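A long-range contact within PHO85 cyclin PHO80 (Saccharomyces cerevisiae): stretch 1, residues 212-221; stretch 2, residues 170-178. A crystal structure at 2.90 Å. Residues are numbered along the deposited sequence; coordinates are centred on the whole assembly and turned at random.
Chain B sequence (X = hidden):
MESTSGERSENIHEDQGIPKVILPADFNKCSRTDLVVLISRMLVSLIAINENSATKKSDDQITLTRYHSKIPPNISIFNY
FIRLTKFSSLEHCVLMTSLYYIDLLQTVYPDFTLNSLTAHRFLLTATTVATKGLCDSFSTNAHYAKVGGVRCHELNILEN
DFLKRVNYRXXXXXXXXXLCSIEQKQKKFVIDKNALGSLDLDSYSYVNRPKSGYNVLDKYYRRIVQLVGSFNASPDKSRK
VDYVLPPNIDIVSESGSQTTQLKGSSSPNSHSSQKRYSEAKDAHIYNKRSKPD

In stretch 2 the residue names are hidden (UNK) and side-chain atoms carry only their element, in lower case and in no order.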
# COMPACT_ATOMS: atom_id res chain seq x y z
N SER B 212 11.85 -7.51 -6.06
CA SER B 212 11.86 -6.06 -5.85
C SER B 212 12.14 -5.65 -4.40
O SER B 212 11.66 -4.61 -3.93
CB SER B 212 10.53 -5.47 -6.31
OG SER B 212 10.53 -4.05 -6.18
N GLY B 213 12.91 -6.49 -3.71
CA GLY B 213 13.28 -6.21 -2.34
C GLY B 213 12.33 -6.67 -1.27
O GLY B 213 12.46 -6.26 -0.11
N TYR B 214 11.35 -7.50 -1.62
CA TYR B 214 10.43 -7.99 -0.60
C TYR B 214 10.80 -9.42 -0.29
O TYR B 214 10.12 -10.36 -0.68
CB TYR B 214 8.97 -7.90 -1.08
CG TYR B 214 8.50 -6.49 -1.35
CD1 TYR B 214 8.74 -5.88 -2.59
CD2 TYR B 214 7.81 -5.76 -0.38
CE1 TYR B 214 8.28 -4.59 -2.86
CE2 TYR B 214 7.36 -4.47 -0.64
CZ TYR B 214 7.60 -3.89 -1.88
OH TYR B 214 7.14 -2.62 -2.13
N ASN B 215 11.90 -9.56 0.43
CA ASN B 215 12.40 -10.87 0.79
C ASN B 215 12.65 -10.92 2.30
O ASN B 215 13.10 -11.94 2.85
CB ASN B 215 13.68 -11.14 -0.00
CG ASN B 215 13.50 -10.87 -1.50
OD1 ASN B 215 12.97 -11.71 -2.23
ND2 ASN B 215 13.91 -9.68 -1.95
N VAL B 216 12.31 -9.84 2.98
CA VAL B 216 12.50 -9.80 4.41
C VAL B 216 11.68 -10.87 5.14
O VAL B 216 12.27 -11.79 5.72
CB VAL B 216 12.14 -8.41 4.99
CG1 VAL B 216 12.58 -8.34 6.43
CG2 VAL B 216 12.80 -7.31 4.19
N LEU B 217 10.35 -10.77 5.09
CA LEU B 217 9.46 -11.71 5.79
C LEU B 217 9.75 -13.19 5.60
O LEU B 217 9.61 -13.97 6.55
CB LEU B 217 7.99 -11.41 5.46
CG LEU B 217 7.43 -10.05 5.90
CD1 LEU B 217 5.94 -10.01 5.64
CD2 LEU B 217 7.67 -9.80 7.37
N ASP B 218 10.15 -13.57 4.39
CA ASP B 218 10.50 -14.97 4.12
C ASP B 218 11.81 -15.24 4.88
O ASP B 218 11.91 -16.17 5.68
CB ASP B 218 10.77 -15.21 2.63
CG ASP B 218 9.71 -14.60 1.74
OD1 ASP B 218 9.31 -13.43 1.99
OD2 ASP B 218 9.30 -15.28 0.76
N LYS B 219 12.80 -14.39 4.62
CA LYS B 219 14.11 -14.49 5.26
C LYS B 219 13.94 -14.81 6.74
O LYS B 219 14.60 -15.71 7.25
CB LYS B 219 14.88 -13.17 5.13
CG LYS B 219 16.34 -13.28 5.58
CD LYS B 219 17.03 -11.92 5.66
CE LYS B 219 16.60 -11.15 6.91
NZ LYS B 219 17.20 -9.78 6.99
N TYR B 220 13.06 -14.08 7.42
CA TYR B 220 12.83 -14.33 8.83
C TYR B 220 12.12 -15.65 9.07
O TYR B 220 12.45 -16.40 10.01
CB TYR B 220 12.01 -13.22 9.45
CG TYR B 220 12.79 -11.98 9.73
CD1 TYR B 220 12.89 -11.47 11.02
CD2 TYR B 220 13.43 -11.29 8.70
CE1 TYR B 220 13.59 -10.32 11.29
CE2 TYR B 220 14.13 -10.13 8.96
CZ TYR B 220 14.20 -9.65 10.26
OH TYR B 220 14.89 -8.48 10.50
N TYR B 221 11.12 -15.93 8.24
CA TYR B 221 10.38 -17.17 8.39
C TYR B 221 11.39 -18.30 8.41
O TYR B 221 11.50 -19.03 9.40
CB TYR B 221 9.38 -17.32 7.23
CG TYR B 221 8.71 -18.68 7.16
CD1 TYR B 221 8.08 -19.23 8.27
CD2 TYR B 221 8.72 -19.41 5.97
CE1 TYR B 221 7.47 -20.47 8.20
CE2 TYR B 221 8.12 -20.65 5.89
CZ TYR B 221 7.50 -21.18 7.00
OH TYR B 221 6.89 -22.41 6.91
N UNK B 170 7.75 1.28 8.19
CA UNK B 170 7.18 -0.01 8.57
C UNK B 170 7.11 -1.08 7.48
O UNK B 170 6.80 -2.23 7.81
c UNK B 170 4.96 0.84 7.91
c UNK B 170 5.78 1.12 10.26
c UNK B 170 5.77 0.21 9.06
c UNK B 170 3.55 1.22 8.25
N UNK B 171 7.37 -0.74 6.22
CA UNK B 171 7.28 -1.74 5.14
C UNK B 171 8.54 -2.61 5.10
O UNK B 171 9.61 -2.16 4.68
c UNK B 171 5.89 -0.10 3.77
c UNK B 171 7.07 -1.07 3.74
c UNK B 171 5.81 0.81 2.52
c UNK B 171 6.80 -2.13 2.67
N UNK B 172 8.42 -3.88 5.51
CA UNK B 172 9.54 -4.81 5.53
C UNK B 172 10.13 -5.08 4.15
O UNK B 172 9.73 -6.01 3.46
c UNK B 172 7.55 -6.05 5.62
c UNK B 172 7.15 -4.59 5.75
c UNK B 172 8.95 -6.06 6.16
N UNK B 173 11.08 -4.25 3.77
CA UNK B 173 11.74 -4.42 2.49
C UNK B 173 13.26 -4.46 2.77
O UNK B 173 13.76 -3.81 3.71
c UNK B 173 10.53 -2.41 -0.60
c UNK B 173 11.09 -3.62 0.11
n UNK B 173 10.64 -1.53 -4.15
c UNK B 173 11.34 -3.26 1.58
c UNK B 173 10.42 -1.44 -2.84
n UNK B 173 9.90 -0.34 -2.33
n UNK B 173 10.73 -2.45 -2.03
N UNK B 174 13.99 -5.25 1.98
CA UNK B 174 15.43 -5.44 2.13
C UNK B 174 16.25 -4.31 2.72
O UNK B 174 16.92 -4.51 3.72
o UNK B 174 15.79 -7.67 -0.78
c UNK B 174 16.06 -5.88 0.80
o UNK B 174 15.17 -8.03 1.29
c UNK B 174 15.64 -7.29 0.40
N UNK B 175 16.21 -3.12 2.13
CA UNK B 175 17.01 -2.00 2.63
C UNK B 175 16.28 -1.07 3.60
O UNK B 175 16.77 0.03 3.88
c UNK B 175 17.50 -1.18 1.46
n UNK B 175 19.37 -3.44 -0.75
c UNK B 175 18.98 -2.50 -1.58
c UNK B 175 18.91 -3.14 0.51
n UNK B 175 18.28 -1.61 -0.90
c UNK B 175 18.22 -1.98 0.42
N UNK B 176 15.13 -1.50 4.11
CA UNK B 176 14.36 -0.65 5.02
C UNK B 176 15.13 -0.26 6.27
O UNK B 176 15.27 0.93 6.56
c UNK B 176 12.14 -0.44 6.25
n UNK B 176 11.67 -0.96 7.38
c UNK B 176 13.04 -1.33 5.39
o UNK B 176 11.88 0.71 5.90
N UNK B 177 15.62 -1.24 7.02
CA UNK B 177 16.36 -0.97 8.25
C UNK B 177 17.49 0.05 8.05
O UNK B 177 17.64 1.00 8.84
c UNK B 177 16.93 -2.27 8.85
c UNK B 177 17.86 -1.95 10.01
c UNK B 177 15.79 -3.16 9.34
c UNK B 177 16.23 -4.49 9.91
N UNK B 178 18.28 -0.15 7.00
CA UNK B 178 19.38 0.75 6.70
C UNK B 178 18.87 2.15 6.47
O UNK B 178 19.27 3.09 7.15
o UNK B 178 20.93 -0.88 5.81
c UNK B 178 21.11 1.37 4.99
c UNK B 178 20.17 0.28 5.47

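Position 170 carries four carbons, forked at the first, with one arm two carbons long, and it stays clear of stretch 1: Ile-170. Position 171 repeats that branched pattern of four carbons, and one of them lies 4.1 Å from Tyr-214 CE2, an apolar touch on the ring. It is Ile-171, and the touching atom is CG2.

At position 172 three carbons close a ring onto the backbone N. The CA-to-CB bond points toward stretch 1, and the ring meets two aliphatic side chains, Val-216 and Leu-217. This is Pro-172; its CB sits 4.1 Å from Val-216 CB and its CG 4.0 Å from Leu-217 CG, so the first turn of the helix rests on a compact ring.

Position 173 has three carbons, a nitrogen, then a carbon bearing two more nitrogens: a chain that passes over one face of the Tyr-214 ring and ends in a guanidinium at Ser-212. Arg-173 therefore works along its length. CG lies 3.8 Å from the centroid of the Tyr-214 ring, 8° off its normal, a CH-pi contact over the face. Farther out, NE donates to Ser-212 O at 3.0 Å, while NH2 reaches the same Ser-212 O at 3.3 Å and Ser-212 OG at 3.2 Å.

Position 174 shows two carbons, the second carrying two oxygens, one of them 3.0 Å from Asn-215 ND2. It is Asp-174, and its OD2 accepts the hydrogen bond from Asn-215 ND2. Its backbone N also donates to Gly-213 O at 2.8 Å, with a nearly straight angle of 167°.

Position 175, one carbon and then a five-membered ring of three carbons and two nitrogens, makes no contact with stretch 1; His-175 occupies the N-cap position. Position 176 has two carbons, the second bearing one oxygen and one nitrogen, and also makes no contact: Asn-176, whose backbone N closes the type I turn onto Arg-173 O at 2.7 Å.

Four carbons at position 177, again forked at the first with one two-carbon arm, put one atom 4.3 Å from Tyr-220 OH. This is Ile-177, touching through CD1. Position 178, one carbon carrying an oxygen and a carbon, is out of reach: Thr-178.

The rule is a polar clasp beside an apolar seat. Carbonyls of Ser-212 and Gly-213 receive donors from consecutive residues, and Tyr-214 supports the arginine's aliphatic stem. Gly-213 belongs here twice over: an ideal CB would lie a tight 3.5 Å from Arg-173 CG, and its backbone angles would jam that CB against the preceding carbonyl. Pro-172 packing against Val-216 and Leu-217 completes the contact.

Stretch 2 (170-178) IIPRDHNIT
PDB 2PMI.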